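Local coordinates for ferric iron-binding protein HitA (Pseudomonas aeruginosa PAO1, PDB 6IWF), which binds ferric iron and probably serves bacterial iron uptake as a solute-binding protein; it has also been linked to the internalization of gallium, at residues T6-Q11 / A42-E47; V56-E61 / I97-R102; A229-S234 / E240-V245. All coordinates share one frame; numbering follows the deposited sequence.

Contact 1: residues T6-Q11 / A42-E47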
loop_
_atom_site.group_PDB
_atom_site.type_symbol
_atom_site.label_atom_id
_atom_site.label_comp_id
_atom_site.label_asym_id
_atom_site.label_seq_id
_atom_site.Cartn_x
_atom_site.Cartn_y
_atom_site.Cartn_z
ATOM N N THR A 6 -1.313 -18.001 13.381
ATOM C CA THR A 6 -2.341 -17.596 12.430
ATOM C C THR A 6 -1.985 -16.206 11.918
ATOM O O THR A 6 -1.823 -15.277 12.716
ATOM C CB THR A 6 -3.729 -17.595 13.070
ATOM O OG1 THR A 6 -4.037 -18.909 13.567
ATOM C CG2 THR A 6 -4.780 -17.192 12.045
ATOM N N LEU A 7 -1.813 -16.084 10.600
ATOM C CA LEU A 7 -1.512 -14.824 9.939
ATOM C C LEU A 7 -2.767 -14.343 9.229
ATOM O O LEU A 7 -3.273 -15.028 8.337
ATOM C CB LEU A 7 -0.369 -14.982 8.932
ATOM C CG LEU A 7 -0.089 -13.768 8.035
ATOM C CD1 LEU A 7 0.388 -12.603 8.910
ATOM C CD2 LEU A 7 0.938 -14.096 6.939
ATOM N N TYR A 8 -3.261 -13.174 9.623
ATOM C CA TYR A 8 -4.307 -12.479 8.877
ATOM C C TYR A 8 -3.612 -11.645 7.810
ATOM O O TYR A 8 -2.932 -10.665 8.136
ATOM C CB TYR A 8 -5.148 -11.595 9.801
ATOM C CG TYR A 8 -6.257 -12.326 10.538
ATOM C CD1 TYR A 8 -6.191 -13.700 10.755
ATOM C CD2 TYR A 8 -7.365 -11.640 11.018
ATOM C CE1 TYR A 8 -7.198 -14.364 11.431
ATOM C CE2 TYR A 8 -8.382 -12.306 11.698
ATOM C CZ TYR A 8 -8.284 -13.663 11.902
ATOM O OH TYR A 8 -9.280 -14.332 12.574
ATOM N N ASN A 9 -3.771 -12.027 6.532
ATOM C CA ASN A 9 -2.991 -11.432 5.448
ATOM C C ASN A 9 -3.884 -10.583 4.552
ATOM O O ASN A 9 -4.625 -11.112 3.713
ATOM C CB ASN A 9 -2.270 -12.486 4.607
ATOM C CG ASN A 9 -1.519 -11.856 3.454
ATOM O OD1 ASN A 9 -1.014 -10.744 3.584
ATOM N ND2 ASN A 9 -1.479 -12.537 2.301
ATOM N N GLY A 10 -3.771 -9.263 4.720
ATOM C CA GLY A 10 -4.342 -8.280 3.821
ATOM C C GLY A 10 -3.452 -7.887 2.664
ATOM O O GLY A 10 -3.919 -7.217 1.737
ATOM N N GLN A 11 -2.177 -8.271 2.695
ATOM C CA GLN A 11 -1.301 -8.075 1.549
ATOM C C GLN A 11 -1.628 -9.107 0.472
ATOM O O GLN A 11 -2.478 -9.976 0.648
ATOM C CB GLN A 11 0.169 -8.182 1.948
ATOM C CG GLN A 11 0.935 -6.872 1.922
ATOM C CD GLN A 11 1.228 -6.380 0.512
ATOM O OE1 GLN A 11 0.579 -6.781 -0.456
ATOM N NE2 GLN A 11 2.204 -5.503 0.396
ATOM N N ALA A 42 -9.384 -6.171 9.582
ATOM C CA ALA A 42 -9.396 -5.322 10.773
ATOM C C ALA A 42 -10.767 -5.350 11.446
ATOM O O ALA A 42 -10.861 -5.385 12.680
ATOM C CB ALA A 42 -8.989 -3.895 10.408
ATOM N N SER A 43 -11.843 -5.367 10.651
ATOM C CA SER A 43 -13.179 -5.479 11.233
ATOM C C SER A 43 -13.391 -6.835 11.886
ATOM O O SER A 43 -14.017 -6.922 12.946
ATOM C CB SER A 43 -14.250 -5.235 10.174
ATOM O OG SER A 43 -14.195 -3.891 9.743
ATOM N N GLN A 44 -12.883 -7.904 11.273
ATOM C CA GLN A 44 -13.002 -9.222 11.883
ATOM C C GLN A 44 -12.285 -9.262 13.223
ATOM O O GLN A 44 -12.828 -9.758 14.217
ATOM C CB GLN A 44 -12.445 -10.288 10.947
ATOM C CG GLN A 44 -12.653 -11.720 11.443
ATOM C CD GLN A 44 -12.133 -12.754 10.460
ATOM O OE1 GLN A 44 -11.936 -12.456 9.276
ATOM N NE2 GLN A 44 -11.900 -13.974 10.944
ATOM N N ILE A 45 -11.056 -8.733 13.271
ATOM C CA ILE A 45 -10.322 -8.705 14.533
ATOM C C ILE A 45 -11.082 -7.892 15.572
ATOM O O ILE A 45 -11.166 -8.280 16.744
ATOM C CB ILE A 45 -8.899 -8.158 14.321
ATOM C CG1 ILE A 45 -8.054 -9.182 13.560
ATOM C CG2 ILE A 45 -8.254 -7.817 15.664
ATOM C CD1 ILE A 45 -6.742 -8.614 12.994
ATOM N N THR A 46 -11.650 -6.759 15.158
ATOM C CA THR A 46 -12.410 -5.928 16.084
ATOM C C THR A 46 -13.621 -6.683 16.634
ATOM O O THR A 46 -13.910 -6.612 17.835
ATOM C CB THR A 46 -12.826 -4.633 15.392
ATOM O OG1 THR A 46 -11.658 -3.919 14.963
ATOM C CG2 THR A 46 -13.630 -3.742 16.336
ATOM N N GLU A 47 -14.320 -7.444 15.782
ATOM C CA GLU A 47 -15.493 -8.188 16.248
ATOM C C GLU A 47 -15.111 -9.442 17.026
ATOM O O GLU A 47 -15.770 -9.778 18.016
ATOM C CB GLU A 47 -16.400 -8.568 15.073
ATOM C CG GLU A 47 -16.625 -7.428 14.109
ATOM C CD GLU A 47 -17.760 -7.636 13.118
ATOM O OE1 GLU A 47 -18.481 -8.653 13.232
ATOM O OE2 GLU A 47 -17.917 -6.777 12.214
#
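Tyr8 reaches out from strand 4-9 to Gln44 and Ile45 on the helix segment Ala42-Glu47, a worked example of one aromatic side chain bridging two backbones that stay well apart: the nearest CA atoms, those of Tyr8 and Ala42, are separated by 9.0 Å. At the start of the helix segment Ala42 points its methyl away from the strand, toward helix 63-70. Gln44 is the first to touch. Its CG stands anti to the backbone N (chi1 -174°) and the chain continues extended, which carries the amide to the hydroxyl end of Tyr8. The two side chains cross at about a right angle, with ring and amide planes 47° apart. Although Gln44 NE2 comes within 3.1 Å of Tyr8 OH, the angle is too poor for a hydrogen bond. The two are tied together through Glu48, whose OE1 bonds the Tyr8 hydroxyl while its OE2 bonds Gln44 NE2; Arg34 NE holds the amide oxygen. Ile45 supplies the apolar half of the contact. Its CG1 lies 3.6 Å from Tyr8 CD2, and its CD1 approaches the same ring carbon at 3.7 Å, the side chains running past each other in opposite directions. One residue on, Thr46 closes back on the helix: its N and its OG1 grip Ala42 O from opposite faces of the carbonyl plane, at 2.9 and 2.8 Å. Helix 38-48 thus lies against the sheet through Tyr8, and helix 63-70 packs beside it on Ala42 and Thr46. In the chain it connects strand 30-35 to strand 56-59, the two parallel neighbours of strand 4-9, as a beta-alpha-beta crossover that passes over that strand.

Contact 2: residues V56-E61 / I97-R102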
loop_
_atom_site.group_PDB
_atom_site.type_symbol
_atom_site.label_atom_id
_atom_site.label_comp_id
_atom_site.label_asym_id
_atom_site.label_seq_id
_atom_site.Cartn_x
_atom_site.Cartn_y
_atom_site.Cartn_z
ATOM N N VAL A 56 -0.736 -12.479 14.075
ATOM C CA VAL A 56 -0.049 -11.428 13.331
ATOM C C VAL A 56 -1.007 -10.924 12.262
ATOM O O VAL A 56 -1.715 -11.716 11.630
ATOM C CB VAL A 56 1.266 -11.943 12.698
ATOM C CG1 VAL A 56 1.896 -10.891 11.787
ATOM C CG2 VAL A 56 2.256 -12.364 13.787
ATOM N N LEU A 57 -1.052 -9.604 12.085
ATOM C CA LEU A 57 -1.801 -8.976 11.006
ATOM C C LEU A 57 -0.825 -8.322 10.040
ATOM O O LEU A 57 0.098 -7.626 10.466
ATOM C CB LEU A 57 -2.776 -7.937 11.548
ATOM C CG LEU A 57 -3.516 -7.075 10.513
ATOM C CD1 LEU A 57 -4.476 -7.895 9.672
ATOM C CD2 LEU A 57 -4.237 -5.930 11.212
ATOM N N TYR A 58 -1.040 -8.535 8.746
ATOM C CA TYR A 58 -0.179 -8.005 7.694
ATOM C C TYR A 58 -1.088 -7.295 6.709
ATOM O O TYR A 58 -1.995 -7.927 6.157
ATOM C CB TYR A 58 0.581 -9.157 7.026
ATOM C CG TYR A 58 1.628 -8.813 5.984
ATOM C CD1 TYR A 58 2.160 -7.534 5.854
ATOM C CD2 TYR A 58 2.091 -9.802 5.130
ATOM C CE1 TYR A 58 3.145 -7.266 4.885
ATOM C CE2 TYR A 58 3.052 -9.546 4.174
ATOM C CZ TYR A 58 3.571 -8.293 4.052
ATOM O OH TYR A 58 4.530 -8.085 3.088
ATOM N N THR A 59 -0.904 -5.982 6.540
ATOM C CA THR A 59 -1.808 -5.196 5.710
ATOM C C THR A 59 -1.073 -4.519 4.558
ATOM O O THR A 59 0.116 -4.188 4.649
ATOM C CB THR A 59 -2.542 -4.122 6.520
ATOM O OG1 THR A 59 -1.596 -3.216 7.097
ATOM C CG2 THR A 59 -3.409 -4.757 7.606
ATOM N N GLU A 60 -1.823 -4.289 3.481
ATOM C CA GLU A 60 -1.327 -3.526 2.341
ATOM C C GLU A 60 -1.072 -2.068 2.699
ATOM O O GLU A 60 -0.157 -1.440 2.154
ATOM C CB GLU A 60 -2.337 -3.602 1.199
ATOM C CG GLU A 60 -1.891 -4.398 0.009
ATOM C CD GLU A 60 -2.685 -4.042 -1.221
ATOM O OE1 GLU A 60 -2.065 -3.604 -2.209
ATOM O OE2 GLU A 60 -3.926 -4.184 -1.185
ATOM N N GLU A 61 -1.901 -1.490 3.583
ATOM C CA GLU A 61 -1.844 -0.072 3.898
ATOM C C GLU A 61 -1.877 0.133 5.405
ATOM O O GLU A 61 -2.231 -0.768 6.175
ATOM C CB GLU A 61 -3.005 0.699 3.257
ATOM C CG GLU A 61 -3.344 0.258 1.839
ATOM C CD GLU A 61 -2.337 0.721 0.799
ATOM O OE1 GLU A 61 -2.497 0.317 -0.383
ATOM O OE2 GLU A 61 -1.396 1.482 1.142
ATOM N N ILE A 97 4.576 -1.906 12.549
ATOM C CA ILE A 97 5.845 -1.585 11.910
ATOM C C ILE A 97 5.707 -1.720 10.402
ATOM O O ILE A 97 5.059 -2.644 9.903
ATOM C CB ILE A 97 6.993 -2.469 12.448
ATOM C CG1 ILE A 97 8.340 -1.886 12.034
ATOM C CG2 ILE A 97 6.824 -3.932 12.033
ATOM C CD1 ILE A 97 9.491 -2.370 12.934
ATOM N N GLY A 98 6.311 -0.780 9.683
ATOM C CA GLY A 98 6.285 -0.839 8.230
ATOM C C GLY A 98 7.176 -1.956 7.720
ATOM O O GLY A 98 8.223 -2.257 8.297
ATOM N N ILE A 99 6.733 -2.595 6.639
ATOM C CA ILE A 99 7.427 -3.728 6.036
ATOM C C ILE A 99 7.978 -3.369 4.665
ATOM O O ILE A 99 9.146 -3.630 4.373
ATOM C CB ILE A 99 6.510 -4.966 5.950
ATOM C CG1 ILE A 99 5.939 -5.327 7.327
ATOM C CG2 ILE A 99 7.262 -6.136 5.352
ATOM C CD1 ILE A 99 7.000 -5.562 8.394
ATOM N N THR A 100 7.137 -2.802 3.796
ATOM C CA THR A 100 7.577 -2.280 2.509
ATOM C C THR A 100 6.904 -0.940 2.274
ATOM O O THR A 100 5.914 -0.602 2.919
ATOM C CB THR A 100 7.234 -3.197 1.326
ATOM O OG1 THR A 100 5.810 -3.268 1.175
ATOM C CG2 THR A 100 7.827 -4.612 1.506
ATOM N N ALA A 101 7.462 -0.173 1.340
ATOM C CA ALA A 101 6.851 1.066 0.879
ATOM C C ALA A 101 6.637 0.986 -0.627
ATOM O O ALA A 101 7.344 0.271 -1.334
ATOM C CB ALA A 101 7.715 2.304 1.208
ATOM N N ARG A 102 5.633 1.707 -1.111
ATOM C CA ARG A 102 5.340 1.762 -2.537
ATOM C C ARG A 102 5.049 3.207 -2.901
ATOM O O ARG A 102 4.854 4.054 -2.023
ATOM C CB ARG A 102 4.118 0.927 -2.886
ATOM C CG ARG A 102 2.917 1.652 -2.353
ATOM C CD ARG A 102 1.863 0.790 -1.829
ATOM N NE ARG A 102 2.328 -0.155 -0.829
ATOM C CZ ARG A 102 1.585 -1.188 -0.465
ATOM N NH1 ARG A 102 2.017 -2.041 0.436
ATOM N NH2 ARG A 102 0.393 -1.356 -1.033
#
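Bends at chi2 and chi3 of Arg102, following a chi1 of 72° that places CG between the backbone N and the carbonyl carbon, fold its guanidinium back onto Glu60 and Glu61. Glu61 answers with a bend of its own at chi2 (-74°), which lifts its carboxylate to the same group. The result is a salt-bridge network centred on NH2 of Arg102, which lies 3.5 Å from Glu60 OE1 and 3.4 Å from Glu61 OE1. Both acidic chains cross the arginine at roughly a right angle. The Glu61 oxygen stands well out of the guanidinium plane, and this second bridge works by charge alone. Over one face of the guanidinium also sits the backbone oxygen Glu60 O, 2.8 Å from Arg102 NH1, too badly angled for a hydrogen bond. Beyond the pair of segments, Glu263 forms a further salt bridge to Arg102 NH1, and Tyr196 OH is hydrogen-bonded to Glu60 OE1.

Farther back along both strands the chemistry turns apolar. Tyr58 and Ile99 cross obliquely, with Tyr58 CE1 at 4.2 Å from Ile99 CG1 and Tyr58 OH at 4.0 Å from Ile99 CG2. Ile257 of helix 251-258 packs against both.

Glu60 is an iron ligand, as are His12, Tyr196 and Tyr197, in an iron-bound structure of this protein; no iron is present here. The network just after strand 56-59 joins the ligand Glu60 to Arg102, which probably acts from the second shell to position it, in a ferric-binding protein of the periplasmic-binding type.

Contact 3: residues A229-S234 / E240-V245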
loop_
_atom_site.group_PDB
_atom_site.type_symbol
_atom_site.label_atom_id
_atom_site.label_comp_id
_atom_site.label_asym_id
_atom_site.label_seq_id
_atom_site.Cartn_x
_atom_site.Cartn_y
_atom_site.Cartn_z
ATOM N N ALA A 229 2.820 -4.447 9.552
ATOM C CA ALA A 229 2.498 -5.669 10.263
ATOM C C ALA A 229 2.471 -5.404 11.756
ATOM O O ALA A 229 3.055 -4.440 12.255
ATOM C CB ALA A 229 3.495 -6.792 9.965
ATOM N N ALA A 230 1.800 -6.295 12.468
ATOM C CA ALA A 230 1.599 -6.104 13.897
ATOM C C ALA A 230 1.309 -7.447 14.540
ATOM O O ALA A 230 0.812 -8.365 13.891
ATOM C CB ALA A 230 0.447 -5.125 14.178
ATOM N N VAL A 231 1.641 -7.543 15.826
ATOM C CA VAL A 231 1.275 -8.664 16.691
ATOM C C VAL A 231 -0.005 -8.308 17.440
ATOM O O VAL A 231 -0.115 -7.214 17.998
ATOM C CB VAL A 231 2.411 -8.958 17.684
ATOM C CG1 VAL A 231 1.978 -10.030 18.704
ATOM C CG2 VAL A 231 3.668 -9.376 16.925
ATOM N N LEU A 232 -0.958 -9.238 17.495
ATOM C CA LEU A 232 -2.200 -8.973 18.213
ATOM C C LEU A 232 -1.973 -9.116 19.714
ATOM O O LEU A 232 -1.309 -10.054 20.167
ATOM C CB LEU A 232 -3.312 -9.920 17.757
ATOM C CG LEU A 232 -4.039 -9.594 16.451
ATOM C CD1 LEU A 232 -4.598 -8.171 16.495
ATOM C CD2 LEU A 232 -3.156 -9.798 15.218
ATOM N N LYS A 233 -2.514 -8.169 20.486
ATOM C CA LYS A 233 -2.372 -8.234 21.937
ATOM C C LYS A 233 -2.977 -9.513 22.496
ATOM O O LYS A 233 -2.490 -10.050 23.501
ATOM C CB LYS A 233 -3.034 -7.008 22.572
ATOM C CG LYS A 233 -2.430 -6.580 23.888
ATOM C CD LYS A 233 -2.458 -5.065 24.019
ATOM C CE LYS A 233 -2.813 -4.627 25.425
ATOM N NZ LYS A 233 -2.685 -3.147 25.548
ATOM N N SER A 234 -4.023 -10.020 21.844
ATOM C CA SER A 234 -4.738 -11.217 22.260
ATOM C C SER A 234 -3.998 -12.513 21.942
ATOM O O SER A 234 -4.452 -13.579 22.369
ATOM C CB SER A 234 -6.115 -11.248 21.586
ATOM O OG SER A 234 -5.997 -11.422 20.178
ATOM N N GLU A 240 6.352 -16.151 19.753
ATOM C CA GLU A 240 6.455 -16.611 18.372
ATOM C C GLU A 240 5.952 -15.554 17.399
ATOM O O GLU A 240 6.517 -15.373 16.309
ATOM C CB GLU A 240 5.664 -17.904 18.220
ATOM C CG GLU A 240 6.147 -19.039 19.135
ATOM C CD GLU A 240 5.441 -19.117 20.499
ATOM O OE1 GLU A 240 5.052 -18.070 21.076
ATOM O OE2 GLU A 240 5.292 -20.255 21.012
ATOM N N ALA A 241 4.892 -14.841 17.783
ATOM C CA ALA A 241 4.384 -13.768 16.933
ATOM C C ALA A 241 5.402 -12.645 16.795
ATOM O O ALA A 241 5.613 -12.119 15.693
ATOM C CB ALA A 241 3.068 -13.239 17.506
ATOM N N GLN A 242 6.039 -12.251 17.904
ATOM C CA GLN A 242 7.098 -11.251 17.822
ATOM C C GLN A 242 8.234 -11.739 16.936
ATOM O O GLN A 242 8.811 -10.965 16.165
ATOM C CB GLN A 242 7.627 -10.909 19.212
ATOM C CG GLN A 242 6.597 -10.262 20.127
ATOM C CD GLN A 242 6.506 -8.749 19.960
ATOM O OE1 GLN A 242 7.361 -8.112 19.332
ATOM N NE2 GLN A 242 5.468 -8.168 20.538
ATOM N N GLN A 243 8.567 -13.023 17.037
ATOM C CA GLN A 243 9.600 -13.590 16.176
ATOM C C GLN A 243 9.217 -13.470 14.707
ATOM O O GLN A 243 10.070 -13.186 13.851
ATOM C CB GLN A 243 9.810 -15.056 16.552
ATOM C CG GLN A 243 10.944 -15.746 15.871
ATOM C CD GLN A 243 11.158 -17.126 16.456
ATOM O OE1 GLN A 243 10.711 -17.408 17.568
ATOM N NE2 GLN A 243 11.827 -17.997 15.703
ATOM N N PHE A 244 7.943 -13.707 14.396
ATOM C CA PHE A 244 7.490 -13.638 13.012
ATOM C C PHE A 244 7.642 -12.230 12.443
ATOM O O PHE A 244 8.152 -12.056 11.330
ATOM C CB PHE A 244 6.041 -14.108 12.908
ATOM C CG PHE A 244 5.544 -14.172 11.505
ATOM C CD1 PHE A 244 4.983 -13.048 10.891
ATOM C CD2 PHE A 244 5.675 -15.339 10.766
ATOM C CE1 PHE A 244 4.548 -13.103 9.572
ATOM C CE2 PHE A 244 5.238 -15.400 9.451
ATOM C CZ PHE A 244 4.667 -14.284 8.858
ATOM N N VAL A 245 7.184 -11.213 13.180
ATOM C CA VAL A 245 7.267 -9.848 12.656
ATOM C C VAL A 245 8.725 -9.426 12.517
ATOM O O VAL A 245 9.112 -8.800 11.525
ATOM C CB VAL A 245 6.468 -8.863 13.530
ATOM C CG1 VAL A 245 6.712 -7.443 13.058
ATOM C CG2 VAL A 245 4.985 -9.167 13.423
#
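Val231 carries the contact, facing Ala241 with CG1 and both Ala241 and Val245, which lie one helical turn apart, with CG2. Its CG1 stands 3.6 Å from Ala241 CB, while CG2 rests 3.6 Å from the backbone oxygen Ala241 O and 3.7 Å from Val245 CG2. The split follows from the rotamer: CG1 lies anti to the backbone N (chi1 174°), leaving CG2 anti to the carbonyl carbon, and the two branches diverge over the helix surface. Val245 adopts the same conformation and offers its own CG2 to the strand; this methyl also approaches Ala229 CB, more loosely, at 4.5 Å. Gln242 also borders CG2, its amide carbon CD lying 4.2 Å from Val231 CG2.

What holds these groups in place lies one shell out. The amide of Gln242 is fixed at both ends by backbone atoms, NE2 by Lys76 O and OE1 by Glu78 N, so a buried polar group can border an apolar contact. Ala229 and Ala230 are locked into the sheet by backbone hydrogen bonds to Ile97 and Leu57, and Phe244 makes a T-shaped stack with Phe23 of helix 13-27.

The small side chains of Ala229 and Ala241 are consistent with the close approach: the axes of strand 229-231 and helix 240-245 come within 8.1 Å and run nearly antiparallel, at 165°. Here a strand leads through a short turn into a helix that folds back along it, the alpha/beta layering from which lobes of periplasmic solute-binding proteins are built.

In the fold
All three contacts are buried and share one sheet, yet their chemistry differs with their place in the fold. Contact 2, centred about 7 Å from the centre of the chain, links strand 56-59 and the loop after it to strand 97-108, across strand 224-231, and is the charged one. Contacts 1 and 3, their centres about 16 and 20 Å from that of the chain, are helix-on-sheet packing: contact 1 mixes polar and apolar groups, whereas contact 3 is chiefly aliphatic. The sheet links them directly. Strand 56-59 bonds to strand 4-9 of contact 1 and to strand 224-231 of contact 3. Ile45 meets Leu232, and Leu7 meets Phe244, bringing contacts 1 and 3 together as well.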